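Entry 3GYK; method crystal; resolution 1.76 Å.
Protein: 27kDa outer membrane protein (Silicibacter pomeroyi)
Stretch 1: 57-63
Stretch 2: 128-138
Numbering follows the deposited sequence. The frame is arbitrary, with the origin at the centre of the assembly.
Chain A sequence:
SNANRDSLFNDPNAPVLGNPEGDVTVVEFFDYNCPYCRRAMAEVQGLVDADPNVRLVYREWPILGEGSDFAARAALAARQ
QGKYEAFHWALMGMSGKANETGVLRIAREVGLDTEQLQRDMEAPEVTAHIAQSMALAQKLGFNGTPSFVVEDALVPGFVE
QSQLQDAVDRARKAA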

ATOM      1  N   VAL A  57       2.697   5.820  -2.968  1.00 10.74           N
ATOM      2  CA  VAL A  57       3.718   4.809  -2.633  1.00 10.81           C
ATOM      3  C   VAL A  57       3.095   3.876  -1.587  1.00 11.23           C
ATOM      4  O   VAL A  57       2.515   4.337  -0.592  1.00 10.99           O
ATOM      5  CB  VAL A  57       5.044   5.447  -2.106  1.00 11.34           C
ATOM      6  CG1 VAL A  57       5.956   4.376  -1.435  1.00 11.45           C
ATOM      7  CG2 VAL A  57       5.797   6.146  -3.254  1.00 10.32           C
ATOM      8  N   TYR A  58       3.233   2.572  -1.796  1.00 10.51           N
ATOM      9  CA  TYR A  58       2.630   1.611  -0.870  1.00 11.95           C
ATOM     10  C   TYR A  58       3.638   0.910   0.025  1.00 12.37           C
ATOM     11  O   TYR A  58       4.665   0.391  -0.461  1.00 12.08           O
ATOM     12  CB  TYR A  58       1.854   0.566  -1.668  1.00 11.95           C
ATOM     13  CG  TYR A  58       0.454   0.978  -2.066  1.00 13.99           C
ATOM     14  CD1 TYR A  58      -0.103   2.188  -1.653  1.00 17.03           C
ATOM     15  CD2 TYR A  58      -0.332   0.117  -2.798  1.00 15.41           C
ATOM     16  CE1 TYR A  58      -1.431   2.527  -1.979  1.00 16.79           C
ATOM     17  CE2 TYR A  58      -1.644   0.449  -3.135  1.00 16.66           C
ATOM     18  CZ  TYR A  58      -2.187   1.643  -2.715  1.00 16.37           C
ATOM     19  OH  TYR A  58      -3.481   1.953  -3.063  1.00 17.87           O
ATOM     20  N   ARG A  59       3.334   0.873   1.328  1.00 10.90           N
ATOM     21  CA  ARG A  59       4.073   0.060   2.273  1.00 10.46           C
ATOM     22  C   ARG A  59       3.118  -1.031   2.788  1.00 10.51           C
ATOM     23  O   ARG A  59       2.150  -0.754   3.541  1.00 11.31           O
ATOM     24  CB  ARG A  59       4.553   0.884   3.489  1.00 11.08           C
ATOM     25  CG  ARG A  59       5.575   2.022   3.190  1.00  9.84           C
ATOM     26  CD  ARG A  59       6.788   1.605   2.330  1.00 12.38           C
ATOM     27  NE  ARG A  59       7.411   0.334   2.707  1.00 12.58           N
ATOM     28  CZ  ARG A  59       8.601  -0.051   2.254  1.00 10.16           C
ATOM     29  NH1 ARG A  59       9.307   0.784   1.453  1.00  8.85           N
ATOM     30  NH2 ARG A  59       9.073  -1.274   2.544  1.00  9.50           N
ATOM     31  N   GLU A  60       3.389  -2.256   2.378  1.00  9.73           N
ATOM     32  CA  GLU A  60       2.651  -3.405   2.911  1.00  9.72           C
ATOM     33  C   GLU A  60       3.154  -3.605   4.317  1.00  9.93           C
ATOM     34  O   GLU A  60       4.350  -3.869   4.528  1.00 10.65           O
ATOM     35  CB  GLU A  60       2.952  -4.636   2.048  1.00 10.70           C
ATOM     36  CG  GLU A  60       2.490  -4.494   0.612  1.00 11.24           C
ATOM     37  CD  GLU A  60       1.066  -5.067   0.407  1.00 11.34           C
ATOM     38  OE1 GLU A  60       0.511  -5.640   1.368  1.00 12.51           O
ATOM     39  OE2 GLU A  60       0.535  -4.960  -0.723  1.00 13.72           O
ATOM     40  N   TRP A  61       2.245  -3.473   5.290  1.00 10.58           N
ATOM     41  CA  TRP A  61       2.604  -3.581   6.703  1.00 10.48           C
ATOM     42  C   TRP A  61       1.635  -4.545   7.382  1.00 10.46           C
ATOM     43  O   TRP A  61       0.689  -4.133   8.077  1.00  9.49           O
ATOM     44  CB  TRP A  61       2.583  -2.193   7.367  1.00 10.61           C
ATOM     45  CG  TRP A  61       3.138  -2.188   8.757  1.00 10.74           C
ATOM     46  CD1 TRP A  61       4.075  -3.051   9.281  1.00 10.87           C
ATOM     47  CD2 TRP A  61       2.786  -1.291   9.819  1.00 11.17           C
ATOM     48  NE1 TRP A  61       4.317  -2.746  10.603  1.00 12.35           N
ATOM     49  CE2 TRP A  61       3.549  -1.670  10.954  1.00 11.13           C
ATOM     50  CE3 TRP A  61       1.912  -0.189   9.919  1.00 10.24           C
ATOM     51  CZ2 TRP A  61       3.442  -1.017  12.187  1.00 11.78           C
ATOM     52  CZ3 TRP A  61       1.809   0.464  11.165  1.00 10.67           C
ATOM     53  CH2 TRP A  61       2.565   0.053  12.260  1.00 11.30           C
ATOM     54  N   PRO A  62       1.825  -5.852   7.113  1.00 11.04           N
ATOM     55  CA  PRO A  62       0.922  -6.858   7.685  1.00  9.71           C
ATOM     56  C   PRO A  62       1.152  -7.000   9.208  1.00 10.29           C
ATOM     57  O   PRO A  62       2.245  -7.378   9.646  1.00 11.86           O
ATOM     58  CB  PRO A  62       1.297  -8.132   6.924  1.00  9.08           C
ATOM     59  CG  PRO A  62       2.786  -7.925   6.556  1.00 10.06           C
ATOM     60  CD  PRO A  62       2.779  -6.446   6.142  1.00  9.71           C
ATOM     61  N   ILE A  63       0.132  -6.661   9.983  1.00 10.26           N
ATOM     62  CA  ILE A  63       0.229  -6.628  11.454  1.00 10.33           C
ATOM     63  C   ILE A  63      -0.925  -7.333  12.147  1.00  9.99           C
ATOM     64  O   ILE A  63      -0.916  -7.463  13.358  1.00  9.48           O
ATOM     65  CB  ILE A  63       0.396  -5.161  11.989  1.00 11.40           C
ATOM     66  CG1 ILE A  63      -0.770  -4.271  11.541  1.00 11.77           C
ATOM     67  CG2 ILE A  63       1.775  -4.570  11.534  1.00 11.18           C
ATOM     68  CD1 ILE A  63      -0.780  -2.832  12.154  1.00 13.25           C
ATOM     69  N   ALA A 128      12.198  -8.521   2.555  1.00  6.80           N
ATOM     70  CA  ALA A 128      12.884  -7.234   2.694  1.00  6.69           C
ATOM     71  C   ALA A 128      11.880  -6.077   2.708  1.00  7.51           C
ATOM     72  O   ALA A 128      12.022  -5.146   3.528  1.00  8.08           O
ATOM     73  CB  ALA A 128      13.980  -7.022   1.605  1.00  6.15           C
ATOM     74  N   HIS A 129      10.870  -6.119   1.841  1.00  7.10           N
ATOM     75  CA  HIS A 129       9.858  -5.035   1.837  1.00  8.83           C
ATOM     76  C   HIS A 129       9.127  -4.973   3.181  1.00  8.57           C
ATOM     77  O   HIS A 129       9.006  -3.922   3.813  1.00  8.25           O
ATOM     78  CB  HIS A 129       8.840  -5.205   0.717  1.00  8.47           C
ATOM     79  CG  HIS A 129       7.738  -4.189   0.752  1.00 10.78           C
ATOM     80  ND1 HIS A 129       7.710  -3.102  -0.094  1.00  9.69           N
ATOM     81  CD2 HIS A 129       6.657  -4.062   1.567  1.00 10.34           C
ATOM     82  CE1 HIS A 129       6.637  -2.366   0.174  1.00 10.29           C
ATOM     83  NE2 HIS A 129       5.994  -2.918   1.189  1.00 10.93           N
ATOM     84  N   ILE A 130       8.617  -6.112   3.624  1.00  8.27           N
ATOM     85  CA  ILE A 130       7.805  -6.111   4.853  1.00  8.08           C
ATOM     86  C   ILE A 130       8.635  -5.681   6.056  1.00  7.85           C
ATOM     87  O   ILE A 130       8.151  -4.915   6.902  1.00  8.63           O
ATOM     88  CB  ILE A 130       7.134  -7.493   5.058  1.00  8.43           C
ATOM     89  CG1 ILE A 130       6.109  -7.752   3.941  1.00  8.47           C
ATOM     90  CG2 ILE A 130       6.445  -7.553   6.430  1.00  9.38           C
ATOM     91  CD1 ILE A 130       5.660  -9.250   3.807  1.00 10.07           C
ATOM     92  N   ALA A 131       9.881  -6.141   6.140  1.00  7.43           N
ATOM     93  CA  ALA A 131      10.753  -5.742   7.237  1.00  6.70           C
ATOM     94  C   ALA A 131      10.997  -4.234   7.233  1.00  8.01           C
ATOM     95  O   ALA A 131      11.045  -3.600   8.299  1.00  6.96           O
ATOM     96  CB  ALA A 131      12.092  -6.478   7.165  1.00  6.95           C
ATOM     97  N   GLN A 132      11.178  -3.672   6.025  1.00  7.45           N
ATOM     98  CA  GLN A 132      11.381  -2.214   5.933  1.00  8.27           C
ATOM     99  C   GLN A 132      10.103  -1.454   6.271  1.00  8.60           C
ATOM    100  O   GLN A 132      10.177  -0.367   6.855  1.00  9.11           O
ATOM    101  CB  GLN A 132      11.919  -1.841   4.530  1.00  9.09           C
ATOM    102  CG  GLN A 132      12.094  -0.341   4.258  1.00  8.10           C
ATOM    103  CD  GLN A 132      13.121   0.345   5.132  1.00  8.84           C
ATOM    104  OE1 GLN A 132      13.672  -0.229   6.080  1.00  9.73           O
ATOM    105  NE2 GLN A 132      13.439   1.610   4.776  1.00  8.86           N
ATOM    106  N   SER A 133       8.931  -1.990   5.909  1.00  7.82           N
ATOM    107  CA  SER A 133       7.681  -1.331   6.326  1.00  9.28           C
ATOM    108  C   SER A 133       7.607  -1.253   7.848  1.00 10.05           C
ATOM    109  O   SER A 133       7.256  -0.195   8.397  1.00  9.36           O
ATOM    110  CB  SER A 133       6.455  -2.034   5.785  1.00  9.02           C
ATOM    111  OG  SER A 133       6.397  -1.989   4.364  1.00 10.14           O
HETATM  112  N   MSE A 134       7.948  -2.353   8.529  1.00 10.07           N
HETATM  113  CA  MSE A 134       7.970  -2.338  10.012  1.00 10.07           C
HETATM  114  C   MSE A 134       8.929  -1.261  10.536  1.00 10.08           C
HETATM  115  O   MSE A 134       8.607  -0.554  11.488  1.00 10.11           O
HETATM  116  CB  MSE A 134       8.342  -3.713  10.599  1.00 10.68           C
HETATM  117  CG  MSE A 134       7.381  -4.754  10.062  1.00 13.91           C
HETATM  118 SE   MSE A 134       7.849  -6.598  10.427  0.80 15.97          SE
HETATM  119  CE  MSE A 134       6.013  -7.234  10.029  1.00 22.77           C
ATOM    120  N   ALA A 135      10.121  -1.173   9.944  1.00  8.97           N
ATOM    121  CA  ALA A 135      11.116  -0.224  10.407  1.00  8.21           C
ATOM    122  C   ALA A 135      10.643   1.211  10.162  1.00  7.08           C
ATOM    123  O   ALA A 135      10.766   2.064  11.050  1.00  8.02           O
ATOM    124  CB  ALA A 135      12.496  -0.475   9.750  1.00  8.35           C
ATOM    125  N   LEU A 136      10.089   1.469   8.981  1.00  7.67           N
ATOM    126  CA  LEU A 136       9.635   2.842   8.668  1.00  8.37           C
ATOM    127  C   LEU A 136       8.472   3.223   9.601  1.00  9.30           C
ATOM    128  O   LEU A 136       8.417   4.362  10.089  1.00  8.11           O
ATOM    129  CB  LEU A 136       9.190   2.969   7.205  1.00  7.61           C
ATOM    130  CG  LEU A 136      10.360   2.967   6.193  1.00  7.68           C
ATOM    131  CD1 LEU A 136       9.798   2.788   4.802  1.00 11.22           C
ATOM    132  CD2 LEU A 136      11.204   4.256   6.269  1.00 10.04           C
ATOM    133  N   ALA A 137       7.563   2.273   9.830  1.00  9.03           N
ATOM    134  CA  ALA A 137       6.427   2.550  10.724  1.00 10.87           C
ATOM    135  C   ALA A 137       6.946   2.946  12.104  1.00 10.07           C
ATOM    136  O   ALA A 137       6.456   3.928  12.687  1.00 10.05           O
ATOM    137  CB  ALA A 137       5.460   1.346  10.819  1.00 10.79           C
ATOM    138  N   GLN A 138       7.970   2.246  12.608  1.00  8.90           N
ATOM    139  CA  GLN A 138       8.480   2.564  13.938  1.00  9.65           C
ATOM    140  C   GLN A 138       9.112   3.953  13.927  1.00  9.27           C
ATOM    141  O   GLN A 138       8.913   4.737  14.862  1.00  8.58           O
ATOM    142  CB  GLN A 138       9.464   1.513  14.469  1.00  9.72           C
ATOM    143  CG  GLN A 138      10.092   1.900  15.834  1.00 13.23           C
ATOM    144  CD  GLN A 138      10.571   0.724  16.646  1.00 19.98           C
ATOM    145  OE1 GLN A 138       9.950  -0.331  16.653  1.00 24.44           O
ATOM    146  NE2 GLN A 138      11.680   0.905  17.358  1.00 21.32           N
TER

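A helix packs closely against a strand when small residues leave hollows for large ones to fill, and the way helix 128-138 crosses strand 57-60 at 97° and also packs on the loop that follows illustrates the principle. The nearest pair of CA atoms is Ser133 CA and Trp61 CA, 5.6 Å apart. A small side chain pointing toward the strand suits this place, and its hydroxyl is fully used: Ser133 OG donates to Glu60 O (2.8 Å) and accepts from Arg59 NE (3.0 Å).

One turn further on, Ala137 offers only a methyl, and the Trp61 indole lays its face against it. Ala137 CB sits over the six-membered ring, 3.4 Å from Trp61 CZ2, in a CH-pi contact, while Met134, a selenomethionine, borders the ring edge, its CG 3.7 Å from Trp61 NE1. Pro62 adds a compact bump, its CG 3.7 Å from Ile130 CG2.

Within the strand, Arg59, with chi1 to chi3 all m, curls so that its guanidinium slides between His129 and Leu136. One face stacks on the imidazole, planes 14° apart; Leu136 CD1 covers the opposite face, 3.9 Å from Arg59 NH1. His129 also reaches the strand backbone edge-on, His129 NE2 accepting from Glu60 N at 2.9 Å. Together the stretches bury 560 Å².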